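Shikimate dehydrogenase-like protein HI_0607 (Haemophilus influenzae, PDB 1NPY) catalyses the NADP(+)-dependent oxidation of shikimate to 3-dehydroshikimate in vitro, though much less actively than classical AroE enzymes, so its biological substrate may be another compound. Local coordinates at residues 8-13 and 55-60; 87-92 and 247-252. All coordinates share one frame; numbering follows the deposited sequence.

Contact 1. Residues 8-13 and 55-60; sequences LCMSLS and LGIRGC
The shorter of the two hydrogen bonds between residues 8-13 and 55-60 runs from Met10 N to Gly59 O at 2.9 Å, bent to 135° at the hydrogen. It belongs to a parallel pairing in which Met10 stands beside Cys60. Gly59 O also receives the CA-H of Cys9, while Met10 O takes that of Cys60, with CA 3.2 Å away. Just before strand 59-62, Arg58 N donates to Leu8 O over 3.0 Å. A water joins Leu8 N to Gly56 O, the glycine whose positive phi closes the preceding helix in a Schellman motif. Gly59 N, although buried here, finds no hydrogen-bond partner.

On the face carrying Met10 and Cys60, sulfur does much of the touching. Met10 CG sits in the crowded position between N and the carbonyl carbon (chi1 65°), where it lies 3.8 Å from Cys60 SG; farther out, SD packs against Ile57 CG2 at 3.7 Å, the two side chains crossing at about a right angle. Leu12 CD1 also rests on Cys60 SG, 3.8 Å away. Leu8 lies alongside Ile57, pointing the same way, its CD2 3.9 Å from Ile57 CD1. On the other face, Cys9 SG meets CB and CG of Arg58 and passes close to the bare backbone of Gly59.

These are two inner strands of the mixed sheet in the substrate-binding domain: strand 7-12 lies between 59-62 and 35-40, bonding to the latter through Cys9 and Ser11, and helix 45-55 packs over the face carrying Met10, Leu12 and Cys60, with Val52 on Met10 and Ile45, Ala48 and Ile49 on Leu12.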
ATOM      1  N   LEU A   8      -2.955 -22.003  -7.558  1.00  9.45           N
ATOM      2  CA  LEU A   8      -3.304 -21.360  -6.287  1.00  9.26           C
ATOM      3  C   LEU A   8      -2.463 -20.108  -6.070  1.00  8.48           C
ATOM      4  O   LEU A   8      -1.229 -20.128  -6.181  1.00  8.06           O
ATOM      5  CB  LEU A   8      -3.097 -22.319  -5.123  1.00 10.09           C
ATOM      6  CG  LEU A   8      -3.320 -21.760  -3.720  1.00 10.04           C
ATOM      7  CD1 LEU A   8      -4.735 -21.288  -3.482  1.00  7.81           C
ATOM      8  CD2 LEU A   8      -2.920 -22.821  -2.702  1.00  9.14           C
ATOM      9  N   CYS A   9      -3.140 -19.000  -5.791  1.00  7.16           N
ATOM     10  CA  CYS A   9      -2.491 -17.808  -5.296  1.00  6.37           C
ATOM     11  C   CYS A   9      -3.043 -17.592  -3.887  1.00  7.19           C
ATOM     12  O   CYS A   9      -4.110 -18.136  -3.538  1.00  7.86           O
ATOM     13  CB  CYS A   9      -2.736 -16.574  -6.155  1.00  7.03           C
ATOM     14  SG  CYS A   9      -1.883 -16.706  -7.739  1.00 10.23           S
ATOM     15  N   MET A  10      -2.269 -16.875  -3.094  1.00  6.66           N
ATOM     16  CA  MET A  10      -2.558 -16.856  -1.660  1.00  7.62           C
ATOM     17  C   MET A  10      -1.995 -15.647  -0.935  1.00  8.25           C
ATOM     18  O   MET A  10      -1.333 -14.790  -1.531  1.00  7.76           O
ATOM     19  CB  MET A  10      -1.966 -18.127  -1.050  1.00  8.69           C
ATOM     20  CG  MET A  10      -0.452 -18.266  -1.081  1.00  9.62           C
ATOM     21  SD  MET A  10       0.108 -19.734  -0.223  1.00 14.13           S
ATOM     22  CE  MET A  10       0.192 -19.068   1.425  1.00 11.45           C
ATOM     23  N   SER A  11      -2.294 -15.568   0.361  1.00  8.90           N
ATOM     24  CA  SER A  11      -1.655 -14.561   1.197  1.00  8.53           C
ATOM     25  C   SER A  11      -1.248 -15.222   2.530  1.00  8.34           C
ATOM     26  O   SER A  11      -1.795 -16.257   2.913  1.00  8.09           O
ATOM     27  CB  SER A  11      -2.574 -13.384   1.480  1.00 10.29           C
ATOM     28  OG  SER A  11      -3.701 -13.730   2.258  1.00 10.81           O
ATOM     29  N   LEU A  12      -0.281 -14.596   3.186  1.00  8.72           N
ATOM     30  CA  LEU A  12       0.166 -14.996   4.517  1.00  9.60           C
ATOM     31  C   LEU A  12       0.150 -13.770   5.409  1.00 10.50           C
ATOM     32  O   LEU A  12       0.776 -12.771   5.082  1.00  9.75           O
ATOM     33  CB  LEU A  12       1.591 -15.556   4.478  1.00  9.77           C
ATOM     34  CG  LEU A  12       1.787 -16.968   3.959  1.00 10.84           C
ATOM     35  CD1 LEU A  12       3.264 -17.186   3.731  1.00 12.60           C
ATOM     36  CD2 LEU A  12       1.241 -18.046   4.915  1.00 10.69           C
ATOM     37  N   SER A  13      -0.525 -13.852   6.557  1.00 12.52           N
ATOM     38  CA  SER A  13      -0.599 -12.746   7.504  1.00 13.74           C
ATOM     39  C   SER A  13      -0.849 -13.330   8.886  1.00 13.45           C
ATOM     40  O   SER A  13      -1.404 -14.421   9.013  1.00 13.46           O
ATOM     41  CB  SER A  13      -1.806 -11.823   7.313  1.00 15.94           C
ATOM     42  OG  SER A  13      -2.398 -11.929   6.047  1.00 21.94           O
ATOM     43  N   LEU A  55       5.386 -26.590  -3.372  1.00 10.85           N
ATOM     44  CA  LEU A  55       4.053 -26.972  -3.816  1.00 10.24           C
ATOM     45  C   LEU A  55       3.665 -26.336  -5.133  1.00  9.82           C
ATOM     46  O   LEU A  55       2.615 -26.657  -5.676  1.00 10.86           O
ATOM     47  CB  LEU A  55       3.028 -26.604  -2.752  1.00 10.47           C
ATOM     48  CG  LEU A  55       3.165 -27.331  -1.416  1.00 10.53           C
ATOM     49  CD1 LEU A  55       2.206 -26.760  -0.402  1.00 11.90           C
ATOM     50  CD2 LEU A  55       2.959 -28.825  -1.542  1.00 14.03           C
ATOM     51  N   GLY A  56       4.530 -25.486  -5.675  1.00 10.21           N
ATOM     52  CA  GLY A  56       4.237 -24.830  -6.932  1.00  9.99           C
ATOM     53  C   GLY A  56       3.105 -23.823  -6.842  1.00 10.48           C
ATOM     54  O   GLY A  56       2.455 -23.538  -7.845  1.00 11.80           O
ATOM     55  N   ILE A  57       2.925 -23.199  -5.686  1.00 10.34           N
ATOM     56  CA  ILE A  57       1.947 -22.129  -5.514  1.00  9.24           C
ATOM     57  C   ILE A  57       2.463 -20.922  -6.313  1.00  9.14           C
ATOM     58  O   ILE A  57       3.626 -20.578  -6.236  1.00  8.33           O
ATOM     59  CB  ILE A  57       1.784 -21.866  -3.992  1.00 10.15           C
ATOM     60  CG1 ILE A  57       1.073 -23.081  -3.380  1.00 10.31           C
ATOM     61  CG2 ILE A  57       1.148 -20.524  -3.732  1.00 11.24           C
ATOM     62  CD1 ILE A  57       0.893 -23.086  -1.882  1.00 10.92           C
ATOM     63  N   ARG A  58       1.612 -20.267  -7.095  1.00  8.58           N
ATOM     64  CA  ARG A  58       2.039 -19.254  -8.040  1.00  8.34           C
ATOM     65  C   ARG A  58       2.377 -17.899  -7.451  1.00  7.60           C
ATOM     66  O   ARG A  58       3.327 -17.240  -7.864  1.00  6.67           O
ATOM     67  CB  ARG A  58       0.897 -19.058  -9.031  1.00  8.46           C
ATOM     68  CG  ARG A  58       1.069 -17.947 -10.033  1.00  7.93           C
ATOM     69  CD  ARG A  58       2.343 -17.970 -10.832  1.00 12.19           C
ATOM     70  NE  ARG A  58       2.444 -16.784 -11.667  1.00  9.46           N
ATOM     71  CZ  ARG A  58       3.519 -16.387 -12.321  1.00 12.29           C
ATOM     72  NH1 ARG A  58       4.655 -17.058 -12.213  1.00  9.96           N
ATOM     73  NH2 ARG A  58       3.487 -15.274 -13.054  1.00 13.52           N
ATOM     74  N   GLY A  59       1.594 -17.485  -6.459  1.00  7.56           N
ATOM     75  CA  GLY A  59       1.660 -16.106  -6.014  1.00  8.24           C
ATOM     76  C   GLY A  59       1.318 -16.050  -4.537  1.00  8.24           C
ATOM     77  O   GLY A  59       0.470 -16.804  -4.090  1.00  8.40           O
ATOM     78  N   CYS A  60       2.023 -15.219  -3.779  1.00  8.27           N
ATOM     79  CA  CYS A  60       1.708 -15.069  -2.351  1.00  7.25           C
ATOM     80  C   CYS A  60       1.854 -13.618  -1.874  1.00  8.19           C
ATOM     81  O   CYS A  60       2.957 -13.056  -1.863  1.00 10.18           O
ATOM     82  CB  CYS A  60       2.617 -16.013  -1.541  1.00  8.03           C
ATOM     83  SG  CYS A  60       2.289 -16.019   0.254  1.00 11.44           S
TER
HETATM   84  O   HOH W   1      -0.535 -23.653  -7.855  1.00 15.39           O

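Contact 2. Residues 87-92 and 247-252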
ATOM      1  N   VAL A  87       8.808  -6.685   1.689  1.00  9.47           N
ATOM      2  CA  VAL A  87       8.136  -7.428   0.630  1.00 10.20           C
ATOM      3  C   VAL A  87       6.662  -7.610   0.958  1.00  9.90           C
ATOM      4  O   VAL A  87       6.328  -8.018   2.081  1.00 10.71           O
ATOM      5  CB  VAL A  87       8.777  -8.821   0.480  1.00 10.62           C
ATOM      6  CG1 VAL A  87       8.002  -9.719  -0.472  1.00 10.27           C
ATOM      7  CG2 VAL A  87      10.194  -8.663  -0.056  1.00  9.47           C
ATOM      8  N   ASN A  88       5.778  -7.344   0.002  1.00  8.72           N
ATOM      9  CA  ASN A  88       4.360  -7.657   0.183  1.00  7.36           C
ATOM     10  C   ASN A  88       3.818  -8.592  -0.900  1.00  7.85           C
ATOM     11  O   ASN A  88       2.649  -8.957  -0.917  1.00  6.95           O
ATOM     12  CB  ASN A  88       3.518  -6.394   0.329  1.00 10.66           C
ATOM     13  CG  ASN A  88       3.055  -5.853  -1.012  1.00  8.18           C
ATOM     14  OD1 ASN A  88       3.782  -6.027  -1.991  1.00  8.33           O
ATOM     15  ND2 ASN A  88       1.863  -5.231  -1.071  1.00  7.61           N
ATOM     16  N   THR A  89       4.686  -9.036  -1.799  1.00  7.35           N
ATOM     17  CA  THR A  89       4.275  -9.855  -2.943  1.00  8.09           C
ATOM     18  C   THR A  89       5.377 -10.813  -3.364  1.00  8.77           C
ATOM     19  O   THR A  89       6.501 -10.364  -3.552  1.00  9.25           O
ATOM     20  CB  THR A  89       4.016  -8.985  -4.177  1.00  9.20           C
ATOM     21  OG1 THR A  89       3.043  -7.995  -3.828  1.00  7.90           O
ATOM     22  CG2 THR A  89       3.386  -9.803  -5.268  1.00 10.14           C
ATOM     23  N   ILE A  90       5.061 -12.103  -3.495  1.00  7.22           N
ATOM     24  CA  ILE A  90       5.994 -13.086  -4.035  1.00  9.30           C
ATOM     25  C   ILE A  90       5.369 -13.731  -5.260  1.00  8.96           C
ATOM     26  O   ILE A  90       4.210 -14.143  -5.220  1.00  8.07           O
ATOM     27  CB  ILE A  90       6.287 -14.166  -2.963  1.00  8.80           C
ATOM     28  CG1 ILE A  90       6.837 -13.540  -1.682  1.00  9.66           C
ATOM     29  CG2 ILE A  90       7.228 -15.213  -3.513  1.00 12.14           C
ATOM     30  CD1 ILE A  90       6.680 -14.418  -0.482  1.00  9.71           C
ATOM     31  N   VAL A  91       6.144 -13.849  -6.336  1.00  8.97           N
ATOM     32  CA  VAL A  91       5.731 -14.537  -7.540  1.00  9.33           C
ATOM     33  C   VAL A  91       6.706 -15.691  -7.751  1.00  9.51           C
ATOM     34  O   VAL A  91       7.928 -15.510  -7.792  1.00 10.67           O
ATOM     35  CB  VAL A  91       5.759 -13.646  -8.786  1.00 10.20           C
ATOM     36  CG1 VAL A  91       5.193 -14.394  -9.998  1.00 10.87           C
ATOM     37  CG2 VAL A  91       5.010 -12.348  -8.547  1.00 11.49           C
ATOM     38  N   ASN A  92       6.131 -16.884  -7.845  1.00  9.19           N
ATOM     39  CA  ASN A  92       6.881 -18.101  -8.109  1.00  8.84           C
ATOM     40  C   ASN A  92       6.990 -18.423  -9.587  1.00  9.92           C
ATOM     41  O   ASN A  92       6.019 -18.816 -10.219  1.00  9.03           O
ATOM     42  CB  ASN A  92       6.207 -19.242  -7.362  1.00  8.48           C
ATOM     43  CG  ASN A  92       6.935 -20.565  -7.510  1.00  9.78           C
ATOM     44  OD1 ASN A  92       8.026 -20.643  -8.099  1.00 10.13           O
ATOM     45  ND2 ASN A  92       6.383 -21.589  -6.853  1.00 10.95           N
ATOM     46  N   PHE A 247      -2.357  -8.976  -8.847  1.00  7.31           N
ATOM     47  CA  PHE A 247      -3.134  -9.821  -9.747  1.00  8.05           C
ATOM     48  C   PHE A 247      -2.447  -9.931 -11.101  1.00  7.16           C
ATOM     49  O   PHE A 247      -2.326 -11.028 -11.689  1.00  8.12           O
ATOM     50  CB  PHE A 247      -4.536  -9.248  -9.885  1.00  7.86           C
ATOM     51  CG  PHE A 247      -5.446 -10.086 -10.709  1.00  8.04           C
ATOM     52  CD1 PHE A 247      -6.374 -10.915 -10.092  1.00  9.01           C
ATOM     53  CD2 PHE A 247      -5.433 -10.027 -12.100  1.00 10.50           C
ATOM     54  CE1 PHE A 247      -7.228 -11.699 -10.821  1.00  8.78           C
ATOM     55  CE2 PHE A 247      -6.302 -10.838 -12.835  1.00  8.88           C
ATOM     56  CZ  PHE A 247      -7.218 -11.630 -12.211  1.00 10.64           C
ATOM     57  N   GLU A 248      -1.954  -8.789 -11.574  1.00  8.01           N
ATOM     58  CA  GLU A 248      -1.285  -8.722 -12.870  1.00  9.15           C
ATOM     59  C   GLU A 248       0.049  -9.476 -12.832  1.00  8.88           C
ATOM     60  O   GLU A 248       0.412 -10.178 -13.771  1.00  9.77           O
ATOM     61  CB  GLU A 248      -1.067  -7.278 -13.327  1.00  9.75           C
ATOM     62  CG  GLU A 248      -0.556  -7.187 -14.760  1.00 13.65           C
ATOM     63  CD  GLU A 248      -0.365  -5.746 -15.202  1.00 18.91           C
ATOM     64  OE1 GLU A 248       0.341  -5.459 -16.200  1.00 21.75           O
ATOM     65  OE2 GLU A 248      -0.957  -4.876 -14.532  1.00 22.81           O
ATOM     66  N   LEU A 249       0.769  -9.390 -11.726  1.00  8.52           N
ATOM     67  CA  LEU A 249       1.998 -10.159 -11.594  1.00  9.39           C
ATOM     68  C   LEU A 249       1.729 -11.667 -11.657  1.00  9.34           C
ATOM     69  O   LEU A 249       2.483 -12.432 -12.255  1.00  9.98           O
ATOM     70  CB  LEU A 249       2.719  -9.780 -10.313  1.00  9.05           C
ATOM     71  CG  LEU A 249       3.472  -8.459 -10.382  1.00 11.30           C
ATOM     72  CD1 LEU A 249       3.835  -7.954  -8.998  1.00 10.30           C
ATOM     73  CD2 LEU A 249       4.729  -8.529 -11.234  1.00 15.12           C
ATOM     74  N   TYR A 250       0.670 -12.102 -10.995  1.00  8.56           N
ATOM     75  CA  TYR A 250       0.427 -13.545 -10.909  1.00  7.82           C
ATOM     76  C   TYR A 250      -0.124 -14.123 -12.217  1.00  9.24           C
ATOM     77  O   TYR A 250       0.234 -15.242 -12.574  1.00  8.68           O
ATOM     78  CB  TYR A 250      -0.559 -13.899  -9.807  1.00  7.45           C
ATOM     79  CG  TYR A 250      -0.257 -13.390  -8.405  1.00  7.25           C
ATOM     80  CD1 TYR A 250       1.031 -13.143  -7.958  1.00  7.95           C
ATOM     81  CD2 TYR A 250      -1.292 -13.181  -7.519  1.00  9.84           C
ATOM     82  CE1 TYR A 250       1.257 -12.659  -6.673  1.00  7.54           C
ATOM     83  CE2 TYR A 250      -1.088 -12.683  -6.240  1.00  7.67           C
ATOM     84  CZ  TYR A 250       0.206 -12.458  -5.818  1.00  7.76           C
ATOM     85  OH  TYR A 250       0.400 -11.954  -4.556  1.00 10.07           O
ATOM     86  N   THR A 251      -1.032 -13.401 -12.877  1.00  9.54           N
ATOM     87  CA  THR A 251      -1.822 -13.958 -13.984  1.00 10.97           C
ATOM     88  C   THR A 251      -1.388 -13.490 -15.381  1.00 10.42           C
ATOM     89  O   THR A 251      -1.873 -14.008 -16.385  1.00 11.15           O
ATOM     90  CB  THR A 251      -3.272 -13.535 -13.905  1.00 10.84           C
ATOM     91  OG1 THR A 251      -3.341 -12.107 -14.057  1.00 12.75           O
ATOM     92  CG2 THR A 251      -3.899 -13.873 -12.554  1.00 10.26           C
ATOM     93  N   HIS A 252      -0.610 -12.422 -15.413  1.00 10.69           N
ATOM     94  CA  HIS A 252      -0.234 -11.712 -16.641  1.00 11.76           C
ATOM     95  C   HIS A 252      -1.385 -11.031 -17.370  1.00 11.61           C
ATOM     96  O   HIS A 252      -1.302 -10.731 -18.563  1.00 12.27           O
ATOM     97  CB  HIS A 252       0.522 -12.619 -17.612  1.00 12.66           C
ATOM     98  CG  HIS A 252       1.834 -13.074 -17.060  1.00 14.34           C
ATOM     99  ND1 HIS A 252       2.186 -14.401 -16.975  1.00 20.81           N
ATOM    100  CD2 HIS A 252       2.825 -12.373 -16.465  1.00 16.28           C
ATOM    101  CE1 HIS A 252       3.377 -14.491 -16.415  1.00 17.21           C
ATOM    102  NE2 HIS A 252       3.786 -13.278 -16.090  1.00 20.73           N
TER
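Strand 89-92 and the C-terminal end of helix 235-251 (residues 247-251) run nearly parallel, their axes 12° apart in direction and 8.8 Å apart at closest approach, and the CA atoms of Val91 and Tyr250 are the nearest pair. This is helix-on-sheet packing in the α/β substrate-binding domain of a shikimate dehydrogenase-like enzyme, with no hydrogen bond between the two segments. Thr89 and Val91 direct their CB atoms toward the helix, whereas Ile90 turns to the other side of the sheet, where it meets Leu97 and Val62.

Val91 CG2 serves two partners: it lies 3.9 Å from Leu249 CB, the two side chains crossing at about a right angle, and it reaches CD1 of Tyr250 at the edge of the ring, near its plane. Tyr250 starts beside the backbone N (CG anti to the carbonyl carbon, chi1 -54°), and its far end extends to the strand. There CE1 comes within 3.6 Å of Ile90 O, and OH approaches Thr89 CG2 at 3.7 Å.

Strand 89-93 opens with a classic beta bulge, Asn88 and Thr89 both facing Tyr100. The threonine's methyl is anti to the backbone N and meets the tyrosine, while its hydroxyl takes part in polar bonds: Gln246 of the same helix is one partner, and Thr89 OG1 donates to Asn88 OD1 at 2.8 Å, from above that carbonyl's plane.

In the fold
Along the chain, both segments of contact 1 precede those of contact 2, and the centres of the two contacts lie about 9 Å apart on the same side of the chain's centre. They share the mixed sheet of the substrate-binding domain, in which strands 59-62 and 89-93 are antiparallel neighbours, joined by probable hydrogen bonds from Asn92 N to Arg58 O and from Ile90 N to Cys60 O. Helix 45-55 packs on one face of this sheet and helix 235-251, which arrives from much later in the chain, on the other. Arg58 links the two contacts, bonding to Tyr250 O at the helix end and forming a salt bridge with Asp93. The C-terminal part of the chain thus returns to complete the N-terminal domain.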